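Local coordinates for solute-binding periplasmic protein of iron/siderophore ABC transporter (Yersinia pestis, PDB 6B2Y), which probably binds a chelated iron complex in the periplasm and delivers it to an ABC transporter for uptake, at residues A[42-47]-A[176-181]; A[128-133]-A[150-155]; A[205-210]-A[349-354]; A[249-254]-A[269-274]; A[291-296]-A[300-305]. One frame throughout, in Å; residues are numbered along the deposited sequence.

Contact 1: residues A[42-47]-A[176-181]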
# COMPACT_ATOMS: atom_id res chain seq x y z
N THR A 42 10.19 -0.50 -21.04
CA THR A 42 8.88 -1.09 -21.23
C THR A 42 8.18 -1.04 -19.88
O THR A 42 8.68 -1.60 -18.90
CB THR A 42 8.96 -2.53 -21.74
OG1 THR A 42 9.69 -2.58 -22.97
CG2 THR A 42 7.55 -3.09 -21.96
N ASP A 43 7.03 -0.37 -19.82
CA ASP A 43 6.43 -0.17 -18.50
C ASP A 43 5.42 -1.27 -18.17
O ASP A 43 5.27 -2.26 -18.90
CB ASP A 43 5.83 1.24 -18.38
CG ASP A 43 4.52 1.42 -19.14
OD1 ASP A 43 4.00 0.47 -19.74
OD2 ASP A 43 4.00 2.56 -19.13
N MET A 44 4.72 -1.13 -17.04
CA MET A 44 3.86 -2.21 -16.59
C MET A 44 2.58 -2.32 -17.41
O MET A 44 1.87 -3.32 -17.30
CB MET A 44 3.52 -2.05 -15.10
CG MET A 44 4.75 -2.15 -14.21
SD MET A 44 5.63 -3.70 -14.49
CE MET A 44 4.37 -4.85 -14.04
N ALA A 45 2.29 -1.32 -18.25
CA ALA A 45 1.22 -1.42 -19.23
C ALA A 45 1.69 -2.02 -20.55
O ALA A 45 0.87 -2.23 -21.45
CB ALA A 45 0.62 -0.03 -19.47
N GLY A 46 2.98 -2.32 -20.67
CA GLY A 46 3.54 -2.81 -21.91
C GLY A 46 3.86 -1.73 -22.91
O GLY A 46 4.22 -2.05 -24.06
N ARG A 47 3.73 -0.46 -22.53
CA ARG A 47 4.12 0.64 -23.40
C ARG A 47 5.63 0.78 -23.45
O ARG A 47 6.34 0.48 -22.48
CB ARG A 47 3.51 1.95 -22.91
CG ARG A 47 1.97 1.88 -22.81
CD ARG A 47 1.41 2.93 -21.85
NE ARG A 47 1.65 4.31 -22.27
CZ ARG A 47 2.59 5.09 -21.75
NH1 ARG A 47 3.40 4.64 -20.80
NH2 ARG A 47 2.73 6.34 -22.18
N MET A 176 9.34 -2.21 -9.32
CA MET A 176 10.53 -1.60 -8.74
C MET A 176 11.71 -1.63 -9.70
O MET A 176 12.49 -0.67 -9.75
CB MET A 176 10.91 -2.28 -7.41
CG MET A 176 9.95 -2.06 -6.24
SD MET A 176 9.65 -0.30 -5.90
CE MET A 176 11.34 0.24 -5.59
N ARG A 177 11.88 -2.71 -10.47
CA ARG A 177 12.96 -2.70 -11.45
C ARG A 177 12.74 -1.60 -12.49
O ARG A 177 13.66 -0.85 -12.82
CB ARG A 177 13.09 -4.06 -12.15
CG ARG A 177 14.26 -4.09 -13.17
CD ARG A 177 14.51 -5.50 -13.76
NE ARG A 177 14.86 -6.46 -12.70
CZ ARG A 177 13.99 -7.33 -12.19
NH1 ARG A 177 12.75 -7.40 -12.64
NH2 ARG A 177 14.36 -8.14 -11.21
N LEU A 178 11.50 -1.48 -12.97
CA LEU A 178 11.15 -0.44 -13.93
C LEU A 178 11.42 0.97 -13.39
O LEU A 178 11.95 1.83 -14.11
CB LEU A 178 9.67 -0.58 -14.32
CG LEU A 178 9.01 0.60 -15.01
CD1 LEU A 178 9.57 0.72 -16.42
CD2 LEU A 178 7.51 0.32 -15.04
N LEU A 179 11.02 1.23 -12.14
CA LEU A 179 11.31 2.53 -11.54
C LEU A 179 12.82 2.76 -11.43
O LEU A 179 13.30 3.87 -11.67
CB LEU A 179 10.66 2.64 -10.16
CG LEU A 179 9.16 2.93 -10.19
CD1 LEU A 179 8.53 2.89 -8.78
CD2 LEU A 179 8.89 4.27 -10.87
N GLY A 180 13.56 1.72 -11.05
CA GLY A 180 15.01 1.86 -10.96
C GLY A 180 15.63 2.20 -12.30
O GLY A 180 16.58 2.98 -12.38
N LYS A 181 15.11 1.61 -13.38
CA LYS A 181 15.60 1.92 -14.72
C LYS A 181 15.17 3.32 -15.17
O LYS A 181 15.99 4.10 -15.68
CB LYS A 181 15.12 0.85 -15.70
CG LYS A 181 15.70 0.95 -17.11
CD LYS A 181 15.37 -0.27 -17.93
CE LYS A 181 15.99 -0.16 -19.31
NZ LYS A 181 15.72 -1.35 -20.18
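Asp43 rests its CB on Leu178 CD2 and turns its carboxylate away from the helix, to the edge of the Arg47 guanidinium. Asp43 CG lies in the plane of that group, and the salt bridge from Arg47 NH1 to Asp43 OD2 spans 2.7 Å. The carboxylate is met less squarely, for NH1 stands 35° out of its plane. Asp43 OD1 accepts the backbone N of Arg47 at 3.0 Å, again from out of the plane, and that of Ala45 more weakly. With CG between its own backbone N and carbonyl carbon (chi1 75°), the carboxylate folds back over the type I turn from Asp43 to Gly46 and helps to fix its shape.

Across the contact the work falls to the two methyls of Leu178, and no hydrogen bond joins the segments. Leu178 CD1 sits 3.5 Å from Thr42 O, while CD2 lies 3.7 Å from Asp43 CA and just as far from Met44 N. Met44 and Leu178 run past each other in opposite directions, with Met44 CG 3.8 Å from Leu178 CD2.

The turn connects strands 40-42 and 48-50 and packs on helix 168-182. Strand 159-162, an outer strand of the parallel sheet, packs against both segments: Val160 touches both Asp43 and Leu178, and Phe161 N bonds to Asp43 OD2.

Contact 2: residues A[128-133]-A[150-155]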
# COMPACT_ATOMS: atom_id res chain seq x y z
N LEU A 128 6.12 23.07 -14.78
CA LEU A 128 7.03 22.47 -13.81
C LEU A 128 8.25 21.86 -14.47
O LEU A 128 9.17 21.44 -13.75
CB LEU A 128 6.33 21.39 -12.98
CG LEU A 128 5.17 21.79 -12.06
CD1 LEU A 128 5.55 23.00 -11.23
CD2 LEU A 128 3.95 22.06 -12.86
N ASN A 129 8.29 21.82 -15.79
CA ASN A 129 9.39 21.23 -16.54
C ASN A 129 9.72 19.81 -16.07
O ASN A 129 10.88 19.52 -15.74
CB ASN A 129 10.63 22.12 -16.46
CG ASN A 129 10.39 23.47 -17.06
OD1 ASN A 129 9.75 23.59 -18.11
ND2 ASN A 129 10.90 24.51 -16.41
N PRO A 130 8.75 18.91 -16.02
CA PRO A 130 9.04 17.55 -15.56
C PRO A 130 9.83 16.77 -16.60
O PRO A 130 9.62 16.92 -17.80
CB PRO A 130 7.65 16.95 -15.33
CG PRO A 130 6.80 17.64 -16.34
CD PRO A 130 7.35 19.04 -16.49
N ASP A 131 10.78 15.96 -16.10
CA ASP A 131 11.54 15.03 -16.94
C ASP A 131 10.77 13.73 -17.18
O ASP A 131 11.01 13.05 -18.18
CB ASP A 131 12.88 14.66 -16.28
CG ASP A 131 13.84 15.83 -16.17
OD1 ASP A 131 13.82 16.71 -17.06
OD2 ASP A 131 14.64 15.86 -15.21
N ILE A 132 9.87 13.38 -16.27
CA ILE A 132 9.17 12.10 -16.29
C ILE A 132 8.00 12.20 -15.33
O ILE A 132 8.05 12.96 -14.35
CB ILE A 132 10.13 10.95 -15.91
CG1 ILE A 132 9.53 9.59 -16.25
CG2 ILE A 132 10.51 11.04 -14.42
CD1 ILE A 132 10.56 8.48 -16.28
N ALA A 133 6.93 11.44 -15.60
CA ALA A 133 5.79 11.34 -14.70
C ALA A 133 5.45 9.87 -14.49
O ALA A 133 5.59 9.06 -15.42
CB ALA A 133 4.57 12.09 -15.26
N LYS A 150 -3.24 12.28 -20.55
CA LYS A 150 -3.45 12.75 -21.91
C LYS A 150 -2.71 14.06 -22.17
O LYS A 150 -2.09 14.25 -23.23
CB LYS A 150 -4.95 12.88 -22.13
CG LYS A 150 -5.37 13.34 -23.52
CD LYS A 150 -6.86 13.55 -23.47
CE LYS A 150 -7.48 13.58 -24.80
NZ LYS A 150 -6.75 14.59 -25.69
N GLN A 151 -2.75 14.98 -21.20
CA GLN A 151 -2.08 16.26 -21.36
C GLN A 151 -0.56 16.07 -21.48
O GLN A 151 0.08 16.62 -22.38
CB GLN A 151 -2.45 17.18 -20.19
CG GLN A 151 -1.61 18.44 -20.03
CD GLN A 151 -2.33 19.49 -19.20
OE1 GLN A 151 -3.13 20.27 -19.72
NE2 GLN A 151 -2.07 19.49 -17.90
N LEU A 152 0.02 15.26 -20.59
CA LEU A 152 1.46 15.05 -20.61
C LEU A 152 1.92 14.41 -21.92
O LEU A 152 2.98 14.77 -22.46
CB LEU A 152 1.87 14.18 -19.42
CG LEU A 152 1.86 14.80 -18.03
CD1 LEU A 152 1.67 13.77 -16.92
CD2 LEU A 152 3.10 15.65 -17.78
N GLU A 153 1.18 13.42 -22.42
CA GLU A 153 1.60 12.67 -23.60
C GLU A 153 1.73 13.59 -24.82
O GLU A 153 2.69 13.48 -25.59
CB GLU A 153 0.62 11.53 -23.87
CG GLU A 153 0.79 10.35 -22.92
CD GLU A 153 0.07 9.11 -23.39
OE1 GLU A 153 0.74 8.18 -23.90
OE2 GLU A 153 -1.17 9.05 -23.25
N LYS A 154 0.78 14.51 -24.99
CA LYS A 154 0.85 15.41 -26.14
C LYS A 154 1.92 16.49 -25.94
O LYS A 154 2.45 17.01 -26.93
CB LYS A 154 -0.51 16.04 -26.41
CG LYS A 154 -1.35 15.24 -27.40
CD LYS A 154 -2.79 15.73 -27.51
CE LYS A 154 -2.93 16.89 -28.50
NZ LYS A 154 -4.35 17.37 -28.56
N ALA A 155 2.24 16.83 -24.69
CA ALA A 155 3.33 17.76 -24.39
C ALA A 155 4.70 17.11 -24.44
O ALA A 155 5.70 17.79 -24.17
CB ALA A 155 3.11 18.40 -23.02
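Leu152 pushes its isobutyl group from helix 147-154 onto Ala133, whose methyl rises to meet it from strand 132-136. The strand, the helix and the following strand 159-162 form a beta-alpha-beta crossover, since the two strands are parallel neighbours in the sheet, and this contact presses the helix onto the start of the first strand. Both side chains leave their backbones heading for the other segment. Leu152 CD1 makes the closer approach, 3.7 Å from Ala133 CB, and Leu152 CA and Ala133 CA, the nearest such pair across the segments, are 8.2 Å apart.

Leu152 has CG anti to its carbonyl carbon and beside its backbone N; chi1 (-73°) carries CG toward the strand, and chi2 (155°) turns CD1 to Ala133 and CD2 to Pro130, in the loop just before the strand. The contact is wholly apolar, with no hydrogen bond between the segments.

Around it, Leu59 of strand 58-60 touches both Ala133 and Leu152, and Val159 packs on Leu152 from the other strand of the crossover. The backbone of Ala133 is hydrogen-bonded to Pro158 and Val160, whereas Ile132 points away from the helix and touches Ile58 and Val160. On the loop side of the contact the proline ring is reached more loosely: Leu152 CD2 stands 4.4 Å from Pro130 CG.

Contact 3: residues A[205-210]-A[349-354]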
# COMPACT_ATOMS: atom_id res chain seq x y z
N ASP A 205 8.47 -20.07 2.45
CA ASP A 205 9.18 -21.28 2.87
C ASP A 205 8.26 -22.19 3.67
O ASP A 205 8.31 -23.42 3.53
CB ASP A 205 10.41 -20.91 3.71
CG ASP A 205 11.65 -20.51 2.88
OD1 ASP A 205 11.62 -20.49 1.63
OD2 ASP A 205 12.68 -20.20 3.52
N ILE A 206 7.41 -21.59 4.50
CA ILE A 206 6.44 -22.33 5.32
C ILE A 206 5.11 -22.50 4.60
O ILE A 206 4.55 -23.61 4.57
CB ILE A 206 6.25 -21.62 6.68
CG1 ILE A 206 7.50 -21.76 7.54
CG2 ILE A 206 5.03 -22.17 7.40
CD1 ILE A 206 7.50 -20.92 8.81
N THR A 207 4.54 -21.43 4.04
CA THR A 207 3.17 -21.55 3.52
C THR A 207 3.08 -22.30 2.19
O THR A 207 1.97 -22.73 1.84
CB THR A 207 2.52 -20.17 3.37
OG1 THR A 207 3.31 -19.38 2.48
CG2 THR A 207 2.42 -19.45 4.74
N ASN A 208 4.18 -22.46 1.45
CA ASN A 208 4.13 -23.26 0.23
C ASN A 208 3.69 -24.70 0.52
O ASN A 208 3.01 -25.32 -0.32
CB ASN A 208 5.49 -23.28 -0.48
CG ASN A 208 5.78 -22.01 -1.27
OD1 ASN A 208 4.87 -21.24 -1.59
ND2 ASN A 208 7.05 -21.79 -1.60
N LYS A 209 4.05 -25.24 1.69
CA LYS A 209 3.82 -26.65 2.01
C LYS A 209 2.47 -26.93 2.64
O LYS A 209 2.12 -28.10 2.82
CB LYS A 209 4.92 -27.16 2.94
CG LYS A 209 6.32 -26.76 2.54
CD LYS A 209 6.85 -27.62 1.41
CE LYS A 209 8.19 -27.09 0.90
NZ LYS A 209 9.34 -27.45 1.77
N ILE A 210 1.70 -25.90 3.00
CA ILE A 210 0.46 -26.12 3.74
C ILE A 210 -0.64 -26.59 2.79
O ILE A 210 -0.94 -25.90 1.81
CB ILE A 210 0.02 -24.85 4.48
CG1 ILE A 210 1.05 -24.49 5.56
CG2 ILE A 210 -1.36 -25.04 5.07
CD1 ILE A 210 0.81 -23.16 6.20
N TRP A 349 -0.30 -13.89 11.86
CA TRP A 349 -1.64 -14.05 12.43
C TRP A 349 -2.22 -15.41 12.10
O TRP A 349 -2.84 -16.05 12.96
CB TRP A 349 -2.58 -12.96 11.92
CG TRP A 349 -2.21 -11.57 12.31
CD1 TRP A 349 -1.50 -11.19 13.42
CD2 TRP A 349 -2.55 -10.37 11.61
NE1 TRP A 349 -1.37 -9.81 13.44
CE2 TRP A 349 -2.02 -9.29 12.34
CE3 TRP A 349 -3.26 -10.11 10.43
CZ2 TRP A 349 -2.16 -7.97 11.93
CZ3 TRP A 349 -3.40 -8.79 10.03
CH2 TRP A 349 -2.86 -7.74 10.77
N PHE A 350 -2.05 -15.87 10.85
CA PHE A 350 -2.70 -17.10 10.41
C PHE A 350 -2.09 -18.32 11.07
O PHE A 350 -2.78 -19.29 11.37
CB PHE A 350 -2.60 -17.28 8.88
CG PHE A 350 -3.26 -16.19 8.06
CD1 PHE A 350 -4.05 -15.20 8.65
CD2 PHE A 350 -3.07 -16.15 6.68
CE1 PHE A 350 -4.63 -14.21 7.88
CE2 PHE A 350 -3.65 -15.16 5.90
CZ PHE A 350 -4.43 -14.18 6.50
N TYR A 351 -0.77 -18.31 11.26
CA TYR A 351 -0.03 -19.45 11.81
C TYR A 351 0.91 -18.94 12.88
O TYR A 351 2.13 -18.87 12.68
CB TYR A 351 0.72 -20.18 10.69
CG TYR A 351 -0.18 -20.63 9.56
CD1 TYR A 351 -0.90 -21.81 9.64
CD2 TYR A 351 -0.29 -19.87 8.39
CE1 TYR A 351 -1.73 -22.22 8.62
CE2 TYR A 351 -1.12 -20.28 7.35
CZ TYR A 351 -1.82 -21.47 7.46
OH TYR A 351 -2.65 -21.90 6.45
N PRO A 352 0.37 -18.58 14.05
CA PRO A 352 1.23 -17.98 15.10
C PRO A 352 2.37 -18.88 15.53
O PRO A 352 3.50 -18.41 15.72
CB PRO A 352 0.24 -17.73 16.26
CG PRO A 352 -1.12 -17.85 15.67
CD PRO A 352 -1.02 -18.76 14.49
N GLU A 353 2.10 -20.18 15.69
CA GLU A 353 3.12 -21.12 16.13
C GLU A 353 4.28 -21.19 15.14
O GLU A 353 5.45 -21.07 15.53
CB GLU A 353 2.48 -22.50 16.33
CG GLU A 353 3.47 -23.64 16.47
CD GLU A 353 3.18 -24.51 17.68
OE1 GLU A 353 4.14 -25.06 18.26
OE2 GLU A 353 1.99 -24.64 18.05
N GLN A 354 3.97 -21.37 13.86
CA GLN A 354 5.00 -21.56 12.85
C GLN A 354 5.80 -20.29 12.58
O GLN A 354 6.93 -20.38 12.08
CB GLN A 354 4.34 -22.08 11.57
CG GLN A 354 3.15 -22.98 11.88
CD GLN A 354 2.76 -23.86 10.72
OE1 GLN A 354 3.60 -24.27 9.91
NE2 GLN A 354 1.46 -24.16 10.62
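A CH-pi contact carries one end of this packing: Ile210 CD1 lies over one face of the Tyr351 ring, 3.6 Å from its centroid and 21° off the ring normal. Ile210 CD1 is shifted toward the rim, 3.4 Å from Tyr351 CZ. The two side chains approach from opposite directions. Ile210 has CG1 anti to its carbonyl carbon and an extended outer bond (chi2 171°), so CD1 is its foremost atom and CG2 is left to lie by the phenol oxygen, 3.7 Å from Tyr351 OH. Thr207 CG2 adds a looser touch, reaching the same ring obliquely, 4.5 Å from Tyr351 CE2.

Ile206 and Thr207 lie in the last part of helix 186-207, the long helix that bridges the two alpha/beta lobes, as in related periplasmic binding proteins with a helical linker, and Ile210 in the chain that follows it. Opposite is the chain leaving helix 340-350, where Tyr351 is the first residue to depart from helical backbone angles.

The other van der Waals group joins Ile206 and Gln354, which cross at a slant. Ile206 CD1 abuts the backbone of Gln354, 3.4 Å from its O, and Ile206 CG2 lies 3.6 Å from Gln354 OE1; both meetings set aliphatic carbon against oxygen.

Hydrogen bonds are absent between the segments, and the buried hydroxyls find partners elsewhere. Tyr351 OH bonds to Gly247 O, which helps to hold the phenol end of the ring in place. Thr207 OG1 lies within hydrogen-bonding reach of both Gln245 O and Val203 O, which must share its single proton.

Contact 4: residues A[249-254]-A[269-274]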
# COMPACT_ATOMS: atom_id res chain seq x y z
N ASN A 249 -7.08 -18.60 2.88
CA ASN A 249 -8.06 -18.83 1.82
C ASN A 249 -9.01 -17.64 1.80
O ASN A 249 -9.92 -17.54 2.63
CB ASN A 249 -8.79 -20.16 2.07
CG ASN A 249 -10.04 -20.30 1.22
OD1 ASN A 249 -10.13 -19.77 0.11
ND2 ASN A 249 -11.02 -21.06 1.74
N ASN A 250 -8.81 -16.74 0.83
CA ASN A 250 -9.61 -15.52 0.67
C ASN A 250 -11.03 -15.87 0.23
O ASN A 250 -11.25 -16.26 -0.93
CB ASN A 250 -8.94 -14.58 -0.33
CG ASN A 250 -9.76 -13.34 -0.62
OD1 ASN A 250 -10.70 -13.02 0.10
ND2 ASN A 250 -9.40 -12.63 -1.70
N ILE A 251 -12.01 -15.71 1.14
CA ILE A 251 -13.40 -16.05 0.83
C ILE A 251 -13.96 -15.20 -0.30
O ILE A 251 -14.99 -15.56 -0.89
CB ILE A 251 -14.30 -15.94 2.08
CG1 ILE A 251 -14.45 -14.48 2.50
CG2 ILE A 251 -13.74 -16.81 3.21
CD1 ILE A 251 -15.78 -14.12 3.18
N ALA A 252 -13.32 -14.08 -0.63
CA ALA A 252 -13.79 -13.23 -1.71
C ALA A 252 -13.17 -13.57 -3.07
O ALA A 252 -13.63 -13.04 -4.08
CB ALA A 252 -13.53 -11.75 -1.37
N LYS A 253 -12.18 -14.47 -3.11
CA LYS A 253 -11.45 -14.72 -4.36
C LYS A 253 -12.38 -15.20 -5.47
O LYS A 253 -12.30 -14.73 -6.60
CB LYS A 253 -10.33 -15.73 -4.11
CG LYS A 253 -9.36 -15.90 -5.30
CD LYS A 253 -8.17 -16.81 -4.94
CE LYS A 253 -7.04 -16.68 -5.96
NZ LYS A 253 -5.79 -17.42 -5.57
N ASN A 254 -13.27 -16.15 -5.15
CA ASN A 254 -14.23 -16.63 -6.14
C ASN A 254 -15.42 -15.70 -6.32
O ASN A 254 -16.25 -15.95 -7.21
CB ASN A 254 -14.76 -18.02 -5.76
CG ASN A 254 -13.66 -19.05 -5.62
OD1 ASN A 254 -12.75 -19.14 -6.45
ND2 ASN A 254 -13.73 -19.84 -4.55
N LEU A 269 -21.28 -12.90 6.17
CA LEU A 269 -21.80 -13.67 7.29
C LEU A 269 -22.05 -15.12 6.90
O LEU A 269 -21.68 -16.05 7.64
CB LEU A 269 -23.09 -13.04 7.81
CG LEU A 269 -23.01 -11.56 8.20
CD1 LEU A 269 -24.35 -11.08 8.73
CD2 LEU A 269 -21.91 -11.33 9.21
N ALA A 270 -22.66 -15.34 5.73
CA ALA A 270 -22.90 -16.71 5.26
C ALA A 270 -21.60 -17.47 5.03
O ALA A 270 -21.58 -18.71 5.12
CB ALA A 270 -23.73 -16.69 3.98
N ALA A 271 -20.51 -16.77 4.73
CA ALA A 271 -19.23 -17.43 4.52
C ALA A 271 -18.58 -17.88 5.83
O ALA A 271 -17.75 -18.79 5.81
CB ALA A 271 -18.28 -16.51 3.76
N LYS A 272 -18.94 -17.26 6.95
CA LYS A 272 -18.42 -17.62 8.26
C LYS A 272 -16.89 -17.75 8.29
O LYS A 272 -16.36 -18.79 8.67
CB LYS A 272 -19.08 -18.90 8.76
CG LYS A 272 -20.58 -18.94 8.45
CD LYS A 272 -21.26 -20.14 9.09
CE LYS A 272 -21.54 -21.22 8.05
NZ LYS A 272 -21.35 -22.59 8.63
N PRO A 273 -16.17 -16.70 7.91
CA PRO A 273 -14.71 -16.81 7.77
C PRO A 273 -14.04 -17.11 9.10
O PRO A 273 -14.44 -16.61 10.15
CB PRO A 273 -14.30 -15.44 7.22
CG PRO A 273 -15.40 -14.51 7.68
CD PRO A 273 -16.64 -15.33 7.60
N ASP A 274 -12.97 -17.90 9.02
CA ASP A 274 -12.20 -18.21 10.22
C ASP A 274 -11.54 -16.96 10.80
O ASP A 274 -11.44 -16.82 12.03
CB ASP A 274 -11.13 -19.25 9.91
CG ASP A 274 -11.72 -20.59 9.51
OD1 ASP A 274 -12.82 -20.93 10.00
OD2 ASP A 274 -11.06 -21.29 8.70
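Ile251 reaches across to the end of helix 265-271 and the chain after it with both of its branches, while the methyl of Ala271 and the ring of Pro273 point back at it. The longer branch, ending in CD1, goes to the helix end, where Ile251 CD1 lies 3.5 Å from Ala271 CB. The shorter one faces the residues beyond it, with Ile251 CG2 4.3 Å from Pro273 CB. Chi1 (69°) sets the two branches apart, with CG1 between the backbone N and the carbonyl carbon and CG2 beside the N, and chi2 directs CD1 to Ala271. Between Ala271 and Pro273 comes Lys272, the first residue outside the helix, with positive phi; its side chain leaves the backbone away from Ile251, whereas its two neighbours both point toward it.

The isoleucine is held in a type I turn from Asn250 to Lys253. Asn250 OD1 closes an Asx turn over it by accepting Ala252 N at 2.9 Å, the donor standing well above the carbonyl plane.

In the fold, strand 249-250 borders the mixed sheet, and helix 265-271 leads through Pro273 into strand 275-280. Strand 217-221 lies between these two parallel strands, and its Phe219 touches both Ile251 and Pro273.

Contact 5: residues A[291-296]-A[300-305]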
# COMPACT_ATOMS: atom_id res chain seq x y z
N VAL A 291 -10.70 2.37 10.95
CA VAL A 291 -9.59 1.92 11.78
C VAL A 291 -8.49 2.98 11.76
O VAL A 291 -8.16 3.54 10.70
CB VAL A 291 -9.08 0.56 11.27
CG1 VAL A 291 -7.89 0.10 12.09
CG2 VAL A 291 -10.20 -0.48 11.31
N VAL A 292 -7.91 3.24 12.93
CA VAL A 292 -6.90 4.28 13.13
C VAL A 292 -5.52 3.63 13.15
O VAL A 292 -5.20 2.87 14.07
CB VAL A 292 -7.18 5.07 14.42
CG1 VAL A 292 -6.01 5.97 14.74
CG2 VAL A 292 -8.45 5.86 14.26
N LEU A 293 -4.71 3.91 12.12
CA LEU A 293 -3.38 3.34 11.96
C LEU A 293 -2.52 4.33 11.19
O LEU A 293 -3.05 5.12 10.40
CB LEU A 293 -3.41 2.00 11.21
CG LEU A 293 -4.18 0.85 11.85
CD1 LEU A 293 -4.54 -0.20 10.80
CD2 LEU A 293 -3.37 0.25 12.97
N GLY A 294 -1.20 4.28 11.41
CA GLY A 294 -0.27 5.10 10.66
C GLY A 294 0.89 5.61 11.52
O GLY A 294 1.07 5.21 12.66
N ALA A 295 1.67 6.53 10.93
CA ALA A 295 2.97 6.89 11.49
C ALA A 295 2.86 7.62 12.82
O ALA A 295 3.88 7.75 13.51
CB ALA A 295 3.76 7.74 10.49
N GLN A 296 1.67 8.10 13.18
CA GLN A 296 1.48 8.84 14.42
C GLN A 296 0.50 8.14 15.35
O GLN A 296 0.06 8.74 16.34
CB GLN A 296 1.00 10.27 14.12
CG GLN A 296 1.99 11.09 13.28
CD GLN A 296 1.46 12.47 12.94
OE1 GLN A 296 0.34 12.62 12.45
NE2 GLN A 296 2.26 13.50 13.21
N GLU A 300 -2.23 1.78 21.67
CA GLU A 300 -3.50 1.91 22.38
C GLU A 300 -4.58 2.51 21.49
O GLU A 300 -5.72 2.04 21.49
CB GLU A 300 -3.31 2.75 23.65
CG GLU A 300 -4.62 3.15 24.32
CD GLU A 300 -5.02 4.60 24.05
OE1 GLU A 300 -6.08 4.82 23.42
OE2 GLU A 300 -4.27 5.52 24.47
N GLN A 301 -4.25 3.55 20.72
CA GLN A 301 -5.23 4.17 19.84
C GLN A 301 -5.71 3.21 18.76
O GLN A 301 -6.91 3.14 18.45
CB GLN A 301 -4.64 5.42 19.19
CG GLN A 301 -4.38 6.59 20.12
CD GLN A 301 -3.51 7.63 19.46
OE1 GLN A 301 -2.67 7.31 18.62
NE2 GLN A 301 -3.71 8.90 19.81
N ALA A 302 -4.77 2.50 18.13
CA ALA A 302 -5.14 1.50 17.13
C ALA A 302 -6.10 0.48 17.74
O ALA A 302 -7.19 0.23 17.20
CB ALA A 302 -3.89 0.82 16.58
N GLN A 303 -5.71 -0.09 18.88
CA GLN A 303 -6.53 -1.09 19.55
C GLN A 303 -7.92 -0.57 19.83
O GLN A 303 -8.90 -1.29 19.64
CB GLN A 303 -5.86 -1.52 20.85
CG GLN A 303 -6.53 -2.69 21.53
CD GLN A 303 -6.56 -3.90 20.64
OE1 GLN A 303 -7.63 -4.33 20.19
NE2 GLN A 303 -5.39 -4.46 20.37
N ALA A 304 -8.04 0.69 20.28
CA ALA A 304 -9.35 1.25 20.62
C ALA A 304 -10.21 1.48 19.38
O ALA A 304 -11.44 1.26 19.42
CB ALA A 304 -9.17 2.55 21.37
N SER A 305 -9.60 1.81 18.24
CA SER A 305 -10.38 1.99 17.02
C SER A 305 -10.83 0.65 16.42
O SER A 305 -11.91 0.58 15.83
CB SER A 305 -9.58 2.78 15.99
OG SER A 305 -8.61 1.96 15.36
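Ser305 OG is gripped from two directions: it accepts the backbone N of Val292 at 2.8 Å along a nearly straight line (169°) and donates to Ala302 O, 2.9 Å away and one turn back in its own helix. The helix is 299-310, which with strands 275-280 and 326-330, parallel neighbours in the sheet, makes a beta-alpha-beta crossover; residues 291-296 belong to the long loop that leads into it. Ser305 carries its OG between the backbone N and the carbonyl carbon (chi1 77°), a setting that folds the hydroxyl back toward Ala302 while its other side meets the loop.

Apolar atoms close in around this bond. Val292 CG2 packs on Ser305 CB at 3.7 Å, and Val291 CG1 lies 3.8 Å from the hydroxyl oxygen. Next to Val292, Leu293 sends CD2 to Ala302 CB, 3.7 Å apart, and its side chain also packs on Ala328 and Trp330 of strand 326-330. At the start of the helix Gln301 leans toward the loop, but its OE1 takes the backbone N of Thr298.

Val292 thus has its N well bonded, whereas its buried carbonyl oxygen has no conventional hydrogen-bond partner. What faces Val292 O instead is a CA-H...O contact, with Ala302 CA 3.4 Å away and an angle of 140° at the hydrogen.

How the contacts relate
From the N terminus, contact 1 opens at 42-47 and closes at helix 168-182, a loop holding much of the first lobe. Contact 2 is nested within it, pinning helix 147-154 to strand 132-136 of the parallel sheet; the two touch through the salt bridge from Arg47 to Glu153. The chain then crosses to the second lobe by helix 186-207, at whose end contact 3 opens, to close only at 349-354. Contacts 4 and 5 are nested in that span, one after the other, each tying a helix of the mixed-sheet lobe to preceding chain. None cross. Contacts 2 and 3 lie on opposite sides of the chain's centre, their centres about 46 Å apart.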